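Local coordinates for protein putative SAM-dependent O-methyltranferase (PDB 4YMH) that binds S-adenosyl-L-homocysteine and probably transfers methyl groups from S-adenosylmethionine to oxygen atoms of an acceptor, as a member of the cation-dependent O-methyltransferase family, at residues F142-A145 and N146-G149; Y153-T156 and I157-G161; H192-P195 and Y196-C200. All coordinates share one frame; numbering follows the deposited sequence.

All three contacts are local, each within its own continuous stretch, round a loop in interaction 1 and along a helix in the other two, but they sit at different depths. Interaction 1 is buried at the C-terminal end of strand 138-143, where a carboxylate hydrogen-bonds S-adenosyl-L-homocysteine and an amide lies beside its adenine. Interaction 2 follows in helix 150-159: one side is buried and reaches the same ligand through Tyr153, which meets Asn146 of interaction 1, while the other carries a hydrated Lys-Asp pair. Interaction 3 is a surface contact opening helix 194-212, made of helical backbone bonds, aromatic packing and a water bridge; Cys200 packs on Lys147 of interaction 1. Interactions 2 and 3 do not touch.

Interaction 1 (F142-A145 and N146-G149); sequences FVDA and NKDG. With SAH (S-adenosyl-L-homocysteine), chain E.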
loop_
_atom_site.group_PDB
_atom_site.type_symbol
_atom_site.label_atom_id
_atom_site.label_comp_id
_atom_site.label_asym_id
_atom_site.label_seq_id
_atom_site.Cartn_x
_atom_site.Cartn_y
_atom_site.Cartn_z
ATOM N N PHE A 142 1.143 -9.493 10.892
ATOM C CA PHE A 142 2.019 -8.329 10.898
ATOM C C PHE A 142 3.365 -8.706 11.511
ATOM O O PHE A 142 3.431 -8.983 12.704
ATOM C CB PHE A 142 1.352 -7.194 11.693
ATOM C CG PHE A 142 2.102 -5.878 11.669
ATOM C CD1 PHE A 142 2.493 -5.298 10.465
ATOM C CD2 PHE A 142 2.351 -5.193 12.855
ATOM C CE1 PHE A 142 3.158 -4.068 10.441
ATOM C CE2 PHE A 142 3.009 -3.965 12.849
ATOM C CZ PHE A 142 3.420 -3.403 11.634
ATOM N N VAL A 143 4.436 -8.698 10.710
ATOM C CA VAL A 143 5.778 -9.061 11.180
ATOM C C VAL A 143 6.585 -7.806 11.462
ATOM O O VAL A 143 6.910 -7.054 10.543
ATOM C CB VAL A 143 6.530 -9.919 10.143
ATOM C CG1 VAL A 143 7.900 -10.383 10.693
ATOM C CG2 VAL A 143 5.683 -11.092 9.753
ATOM N N ASP A 144 6.903 -7.567 12.728
ATOM C CA ASP A 144 7.551 -6.323 13.096
ATOM C C ASP A 144 8.516 -6.544 14.261
ATOM O O ASP A 144 8.655 -5.677 15.104
ATOM C CB ASP A 144 6.481 -5.278 13.449
ATOM C CG ASP A 144 7.027 -3.850 13.544
ATOM O OD1 ASP A 144 8.119 -3.563 13.013
ATOM O OD2 ASP A 144 6.352 -3.008 14.176
ATOM N N ALA A 145 9.170 -7.704 14.307
ATOM C CA ALA A 145 10.073 -8.035 15.423
ATOM C C ALA A 145 11.557 -7.906 15.040
ATOM O O ALA A 145 11.935 -6.982 14.315
ATOM C CB ALA A 145 9.780 -9.438 15.932
ATOM N N ASN A 146 12.395 -8.828 15.513
ATOM C CA ASN A 146 13.822 -8.776 15.181
ATOM C C ASN A 146 14.016 -9.007 13.680
ATOM O O ASN A 146 13.516 -9.991 13.118
ATOM C CB ASN A 146 14.624 -9.798 16.000
ATOM C CG ASN A 146 14.012 -11.179 15.961
ATOM O OD1 ASN A 146 12.803 -11.336 16.154
ATOM N ND2 ASN A 146 14.838 -12.191 15.693
ATOM N N LYS A 147 14.716 -8.081 13.027
ATOM C CA LYS A 147 14.808 -8.108 11.572
ATOM C C LYS A 147 15.549 -9.350 11.088
ATOM O O LYS A 147 15.285 -9.834 9.981
ATOM C CB LYS A 147 15.481 -6.837 11.045
ATOM C CG LYS A 147 14.903 -5.531 11.609
ATOM C CD LYS A 147 13.394 -5.391 11.381
ATOM C CE LYS A 147 12.870 -4.174 12.143
ATOM N NZ LYS A 147 11.472 -4.375 12.622
ATOM N N ASP A 148 16.450 -9.891 11.910
ATOM C CA ASP A 148 17.192 -11.082 11.494
ATOM C C ASP A 148 16.344 -12.355 11.630
ATOM O O ASP A 148 16.777 -13.440 11.240
ATOM C CB ASP A 148 18.526 -11.218 12.275
ATOM C CG ASP A 148 18.339 -11.477 13.775
ATOM O OD1 ASP A 148 17.252 -11.238 14.316
ATOM O OD2 ASP A 148 19.313 -11.885 14.440
ATOM N N GLY A 149 15.132 -12.221 12.164
ATOM C CA GLY A 149 14.225 -13.354 12.313
ATOM C C GLY A 149 13.110 -13.495 11.271
ATOM O O GLY A 149 12.428 -14.532 11.215
HETATM N N SAH E . 4.801 -3.377 16.517
HETATM C CA SAH E . 5.176 -2.291 17.378
HETATM C CB SAH E . 6.692 -2.135 17.457
HETATM C CG SAH E . 7.525 -3.411 17.517
HETATM S SD SAH E . 9.219 -3.038 17.783
HETATM C C SAH E . 4.583 -0.991 16.907
HETATM O O SAH E . 4.465 -0.070 17.679
HETATM O OXT SAH E . 4.237 -0.886 15.740
HETATM C "C5'" SAH E . 9.817 -4.678 17.810
HETATM C "C4'" SAH E . 9.464 -5.461 19.065
HETATM O "O4'" SAH E . 9.827 -6.818 18.891
HETATM C "C3'" SAH E . 10.222 -4.991 20.283
HETATM O "O3'" SAH E . 9.342 -4.697 21.342
HETATM C "C2'" SAH E . 11.112 -6.151 20.648
HETATM O "O2'" SAH E . 11.371 -6.248 22.012
HETATM C "C1'" SAH E . 10.387 -7.341 20.069
HETATM N N9 SAH E . 11.271 -8.467 19.736
HETATM C C8 SAH E . 12.497 -8.420 19.249
HETATM N N7 SAH E . 12.979 -9.637 19.067
HETATM C C5 SAH E . 12.051 -10.486 19.436
HETATM C C6 SAH E . 11.905 -11.938 19.489
HETATM N N6 SAH E . 12.909 -12.690 19.098
HETATM N N1 SAH E . 10.760 -12.458 19.924
HETATM C C2 SAH E . 9.761 -11.666 20.298
HETATM N N3 SAH E . 9.813 -10.348 20.273
HETATM C C4 SAH E . 10.915 -9.713 19.859
#
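Lys147 folds back over the turn after strand 138-143 to bring its ammonium group to Asp144 and Ala145. The charged contact is a long salt bridge, Lys147 NZ to Asp144 OD1 at 3.5 Å, made by two side chains that run side by side in the same direction. The lysine chain bends at chi2 (-56°) and again near its end, which curls NZ back toward the strand.

Hydrogen bonding adds a second hold: Lys147 NZ donates to Ala145 O at 3.1 Å, approaching in the carbonyl plane. The same NZ is hydrogen-bonded to Tyr150 OH, with Asn173 OD1 a weak further partner. In the turn itself, Gly149 N bonds to Asn146 O, and Asn146 ND2 reaches Asp148 OD1 at 2.9 Å from the syn side, somewhat out of the carboxylate plane.

Three successive residues, Asp144 to Asn146, run along the ligand from its amino-acid end to its adenine. The other carboxylate oxygen, Asp144 OD2, accepts a bond from the amino nitrogen N of S-adenosyl-L-homocysteine at 2.8 Å. At the adenine end, Asn146 OD1 lies 3.2 Å from ligand N6 and is hydrogen-bonded to Tyr153 OH, while Asn146 CB packs 3.5 Å from ligand N7. Between them Ala145 CA passes 3.7 Å from the ribose oxygen O4'. This loop at the C-terminal end of a parallel strand belongs to the Rossmann-like cofactor site of class I methyltransferases.

Because OD1 faces Lys147 NZ and OD2 takes the ligand's amino nitrogen, the turn that places Lys147 also helps orient the carboxylate that holds the ligand.

Interaction 2 (Y153-T156 and I157-G161); sequences YVKT and ILDQG. With SAH (S-adenosyl-L-homocysteine), chain E.
Lys155 and Asp159, one turn apart on the outer side of helix 150-159, form a salt bridge whose hydrogen bond, Lys155 NZ to Asp159 OD2 at 3.4 Å, is weak; the lysine chain slants across the aspartate. A water closes the pair, accepting from Lys155 NZ at 2.7 Å and donating to Asp159 OD1 at the same distance. The lysine stays extended until chi4 (58°), where its end turns toward the carboxylate. Asp159 OD1 is also engaged by Arg216 in a salt bridge, so both carboxylate oxygens have cationic partners.

On the buried side, Val154 CG1 packs alongside Leu158 CD1 at 3.7 Å; Phe207 and Leu211 of helix 194-212 lie against Val154, and Trp233 of strand 228-233 against Leu158. On a further side, Thr156 CG2 rests 3.6 Å from Gln160 OE1, while Gln160 NE2 donates to Lys132 O.

These pairs are spaced by i to i+4 backbone bonds, such as Asp159 N to Lys155 O at 2.7 Å, and the helix ends in a Schellman motif in which Gly161 takes positive phi (61°). It is the helix that follows strand 138-143 in the Rossmann-like fold.

At the other end of the segment, toward the start of the helix, the Tyr153 ring extends to the cofactor site and sets OH 3.4 Å from N6 of S-adenosyl-L-homocysteine. Besides Asn146, that hydroxyl has Glu128 OE1 as a weak partner, and Ala127 and Leu131 pack against the side chain.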
loop_
_atom_site.group_PDB
_atom_site.type_symbol
_atom_site.label_atom_id
_atom_site.label_comp_id
_atom_site.label_asym_id
_atom_site.label_seq_id
_atom_site.Cartn_x
_atom_site.Cartn_y
_atom_site.Cartn_z
ATOM N N TYR A 153 10.491 -16.574 10.535
ATOM C CA TYR A 153 9.080 -16.432 10.878
ATOM C C TYR A 153 8.217 -16.812 9.675
ATOM O O TYR A 153 7.278 -17.625 9.791
ATOM C CB TYR A 153 8.766 -15.009 11.331
ATOM C CG TYR A 153 9.450 -14.617 12.618
ATOM C CD1 TYR A 153 9.598 -15.534 13.657
ATOM C CD2 TYR A 153 9.959 -13.336 12.797
ATOM C CE1 TYR A 153 10.222 -15.186 14.847
ATOM C CE2 TYR A 153 10.595 -12.976 13.990
ATOM C CZ TYR A 153 10.726 -13.910 15.005
ATOM O OH TYR A 153 11.349 -13.572 16.192
ATOM N N VAL A 154 8.576 -16.274 8.512
ATOM C CA VAL A 154 7.725 -16.481 7.342
ATOM C C VAL A 154 7.770 -17.964 7.008
ATOM O O VAL A 154 6.737 -18.572 6.685
ATOM C CB VAL A 154 8.162 -15.615 6.134
ATOM C CG1 VAL A 154 7.451 -16.072 4.860
ATOM C CG2 VAL A 154 7.862 -14.142 6.396
ATOM N N LYS A 155 8.942 -18.575 7.183
ATOM C CA LYS A 155 9.061 -19.990 6.856
ATOM C C LYS A 155 8.089 -20.798 7.727
ATOM O O LYS A 155 7.306 -21.618 7.217
ATOM C CB LYS A 155 10.504 -20.476 7.054
ATOM C CG LYS A 155 10.732 -21.921 6.689
ATOM C CD LYS A 155 12.148 -22.336 7.040
ATOM C CE LYS A 155 12.330 -23.838 6.939
ATOM N NZ LYS A 155 11.993 -24.274 5.566
ATOM N N THR A 156 8.096 -20.508 9.027
ATOM C CA THR A 156 7.246 -21.235 9.958
ATOM C C THR A 156 5.809 -21.023 9.527
ATOM O O THR A 156 5.032 -21.983 9.390
ATOM C CB THR A 156 7.459 -20.770 11.416
ATOM O OG1 THR A 156 8.753 -21.197 11.867
ATOM C CG2 THR A 156 6.402 -21.363 12.351
ATOM N N ILE A 157 5.500 -19.770 9.211
ATOM C CA ILE A 157 4.126 -19.395 8.900
ATOM C C ILE A 157 3.655 -20.179 7.690
ATOM O O ILE A 157 2.563 -20.747 7.688
ATOM C CB ILE A 157 4.010 -17.882 8.663
ATOM C CG1 ILE A 157 4.083 -17.155 10.004
ATOM C CG2 ILE A 157 2.728 -17.544 7.945
ATOM C CD1 ILE A 157 4.365 -15.680 9.894
ATOM N N LEU A 158 4.512 -20.301 6.685
ATOM C CA LEU A 158 4.053 -21.004 5.506
ATOM C C LEU A 158 4.075 -22.504 5.752
ATOM O O LEU A 158 3.157 -23.211 5.326
ATOM C CB LEU A 158 4.895 -20.647 4.299
ATOM C CG LEU A 158 4.825 -19.157 3.984
ATOM C CD1 LEU A 158 5.877 -18.830 2.934
ATOM C CD2 LEU A 158 3.430 -18.767 3.497
ATOM N N ASP A 159 5.092 -22.985 6.469
ATOM C CA ASP A 159 5.255 -24.434 6.607
ATOM C C ASP A 159 4.090 -25.028 7.384
ATOM O O ASP A 159 3.626 -26.131 7.079
ATOM C CB ASP A 159 6.571 -24.795 7.304
ATOM C CG ASP A 159 7.794 -24.612 6.408
ATOM O OD1 ASP A 159 7.645 -24.358 5.191
ATOM O OD2 ASP A 159 8.919 -24.754 6.934
ATOM N N GLN A 160 3.616 -24.289 8.387
ATOM C CA GLN A 160 2.558 -24.787 9.271
ATOM C C GLN A 160 1.162 -24.314 8.873
ATOM O O GLN A 160 0.191 -24.596 9.567
ATOM C CB GLN A 160 2.834 -24.376 10.720
ATOM C CG GLN A 160 4.190 -24.824 11.204
ATOM C CD GLN A 160 4.393 -24.651 12.698
ATOM O OE1 GLN A 160 5.507 -24.773 13.219
ATOM N NE2 GLN A 160 3.305 -24.356 13.397
ATOM N N GLY A 161 1.065 -23.600 7.760
ATOM C CA GLY A 161 -0.219 -23.115 7.294
ATOM C C GLY A 161 -0.909 -22.180 8.271
ATOM O O GLY A 161 -2.112 -22.298 8.498
HETATM N N SAH E . 4.801 -3.377 16.517
HETATM C CA SAH E . 5.176 -2.291 17.378
HETATM C CB SAH E . 6.692 -2.135 17.457
HETATM C CG SAH E . 7.525 -3.411 17.517
HETATM S SD SAH E . 9.219 -3.038 17.783
HETATM C C SAH E . 4.583 -0.991 16.907
HETATM O O SAH E . 4.465 -0.070 17.679
HETATM O OXT SAH E . 4.237 -0.886 15.740
HETATM C "C5'" SAH E . 9.817 -4.678 17.810
HETATM C "C4'" SAH E . 9.464 -5.461 19.065
HETATM O "O4'" SAH E . 9.827 -6.818 18.891
HETATM C "C3'" SAH E . 10.222 -4.991 20.283
HETATM O "O3'" SAH E . 9.342 -4.697 21.342
HETATM C "C2'" SAH E . 11.112 -6.151 20.648
HETATM O "O2'" SAH E . 11.371 -6.248 22.012
HETATM C "C1'" SAH E . 10.387 -7.341 20.069
HETATM N N9 SAH E . 11.271 -8.467 19.736
HETATM C C8 SAH E . 12.497 -8.420 19.249
HETATM N N7 SAH E . 12.979 -9.637 19.067
HETATM C C5 SAH E . 12.051 -10.486 19.436
HETATM C C6 SAH E . 11.905 -11.938 19.489
HETATM N N6 SAH E . 12.909 -12.690 19.098
HETATM N N1 SAH E . 10.760 -12.458 19.924
HETATM C C2 SAH E . 9.761 -11.666 20.298
HETATM N N3 SAH E . 9.813 -10.348 20.273
HETATM C C4 SAH E . 10.915 -9.713 19.859
HETATM O O HOH W 1 9.953 -24.601 3.882
#

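Interaction 3 (H192-P195 and Y196-C200); sequences HVRP and YWNGC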
loop_
_atom_site.group_PDB
_atom_site.type_symbol
_atom_site.label_atom_id
_atom_site.label_comp_id
_atom_site.label_asym_id
_atom_site.label_seq_id
_atom_site.Cartn_x
_atom_site.Cartn_y
_atom_site.Cartn_z
ATOM N N HIS A 192 25.081 7.235 14.886
ATOM C CA HIS A 192 25.049 6.424 16.102
ATOM C C HIS A 192 24.207 5.153 15.969
ATOM O O HIS A 192 24.433 4.178 16.687
ATOM C CB HIS A 192 24.530 7.256 17.273
ATOM C CG HIS A 192 25.476 8.330 17.708
ATOM N ND1 HIS A 192 25.180 9.216 18.720
ATOM C CD2 HIS A 192 26.716 8.649 17.275
ATOM C CE1 HIS A 192 26.203 10.037 18.894
ATOM N NE2 HIS A 192 27.148 9.713 18.031
ATOM N N VAL A 193 23.224 5.166 15.070
ATOM C CA VAL A 193 22.394 3.985 14.861
ATOM C C VAL A 193 22.686 3.310 13.529
ATOM O O VAL A 193 22.033 2.345 13.162
ATOM C CB VAL A 193 20.900 4.329 14.920
ATOM C CG1 VAL A 193 20.562 4.957 16.276
ATOM C CG2 VAL A 193 20.541 5.263 13.780
ATOM N N ARG A 194 23.682 3.816 12.814
ATOM C CA ARG A 194 24.039 3.274 11.499
ATOM C C ARG A 194 24.524 1.800 11.548
ATOM O O ARG A 194 24.044 0.978 10.774
ATOM C CB ARG A 194 25.088 4.190 10.849
ATOM C CG ARG A 194 25.426 3.898 9.405
ATOM C CD ARG A 194 26.329 5.008 8.807
ATOM N NE ARG A 194 25.624 6.284 8.604
ATOM C CZ ARG A 194 24.838 6.543 7.559
ATOM N NH1 ARG A 194 24.622 5.607 6.646
ATOM N NH2 ARG A 194 24.243 7.724 7.435
ATOM N N PRO A 195 25.463 1.443 12.456
ATOM C CA PRO A 195 25.835 0.017 12.471
ATOM C C PRO A 195 24.665 -0.941 12.704
ATOM O O PRO A 195 24.559 -1.992 12.031
ATOM C CB PRO A 195 26.834 -0.065 13.625
ATOM C CG PRO A 195 27.451 1.277 13.645
ATOM C CD PRO A 195 26.360 2.237 13.319
ATOM N N TYR A 196 23.786 -0.577 13.636
ATOM C CA TYR A 196 22.618 -1.398 13.908
ATOM C C TYR A 196 21.781 -1.586 12.626
ATOM O O TYR A 196 21.446 -2.715 12.219
ATOM C CB TYR A 196 21.759 -0.772 15.029
ATOM C CG TYR A 196 20.418 -1.442 15.161
ATOM C CD1 TYR A 196 20.281 -2.632 15.866
ATOM C CD2 TYR A 196 19.289 -0.911 14.546
ATOM C CE1 TYR A 196 19.052 -3.264 15.961
ATOM C CE2 TYR A 196 18.070 -1.534 14.629
ATOM C CZ TYR A 196 17.954 -2.707 15.347
ATOM O OH TYR A 196 16.729 -3.335 15.436
ATOM N N TRP A 197 21.448 -0.480 11.972
ATOM C CA TRP A 197 20.571 -0.586 10.807
ATOM C C TRP A 197 21.258 -1.263 9.619
ATOM O O TRP A 197 20.593 -1.866 8.793
ATOM C CB TRP A 197 20.025 0.790 10.401
ATOM C CG TRP A 197 18.913 1.238 11.313
ATOM C CD1 TRP A 197 18.934 2.281 12.188
ATOM C CD2 TRP A 197 17.628 0.624 11.448
ATOM N NE1 TRP A 197 17.735 2.360 12.859
ATOM C CE2 TRP A 197 16.914 1.355 12.415
ATOM C CE3 TRP A 197 17.007 -0.468 10.830
ATOM C CZ2 TRP A 197 15.606 1.028 12.788
ATOM C CZ3 TRP A 197 15.713 -0.792 11.196
ATOM C CH2 TRP A 197 15.027 -0.047 12.174
ATOM N N ASN A 198 22.579 -1.174 9.538
ATOM C CA ASN A 198 23.310 -1.863 8.476
ATOM C C ASN A 198 23.222 -3.369 8.671
ATOM O O ASN A 198 23.046 -4.125 7.709
ATOM C CB ASN A 198 24.779 -1.419 8.449
ATOM C CG ASN A 198 25.048 -0.348 7.408
ATOM O OD1 ASN A 198 24.692 -0.492 6.231
ATOM N ND2 ASN A 198 25.663 0.743 7.840
ATOM N N GLY A 199 23.355 -3.800 9.928
ATOM C CA GLY A 199 23.144 -5.202 10.257
ATOM C C GLY A 199 21.751 -5.665 9.847
ATOM O O GLY A 199 21.574 -6.717 9.183
ATOM N N CYS A 200 20.752 -4.878 10.250
ATOM C CA CYS A 200 19.376 -5.183 9.872
ATOM C C CYS A 200 19.229 -5.264 8.358
ATOM O O CYS A 200 18.580 -6.156 7.847
ATOM C CB CYS A 200 18.403 -4.145 10.431
ATOM S SG CYS A 200 18.231 -4.265 12.238
HETATM O O HOH W 2 24.448 1.528 16.216
HETATM O O HOH W 3 25.713 2.879 6.298
#
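From Val193 onward the backbone winds into helix 194-212 through i to i+4 bonds, Trp197 N to Val193 O at 3.1 Å, Asn198 N to Arg194 O at 2.9 Å and Gly199 N to Pro195 O. Val193 and Trp197 lie side by side, and the valine meets the indole at its edge, in the ring plane, with CG2 3.7 Å from Trp197 CD1. One face of the same indole receives Tyr196 CE2, centred 3.7 Å above the plane, while Tyr196 has Cys200 SG over one of its own faces, offset toward the rim. Pro195 occupies the first turn of the helix, where its lack of an N-H costs no i to i+4 bond. This opening turn lies against loop residues, Trp197 on Arg177 and Leu179, with Cys200 on Lys147 just beyond.

Arg194 and Asn198 form the polar side of this turn. Arg194 CG passes 3.5 Å from Asn198 ND2, and a water accepts from both Asn198 ND2, at 2.6 Å, and Arg194 NH1, at 3.0 Å, lying at the edge of the guanidinium in its plane. The bend at chi3 (-71°) turns the guanidinium so that NE pairs with Asp191 and NH2 donates to Ala186 O, tying the helix start to the preceding loop.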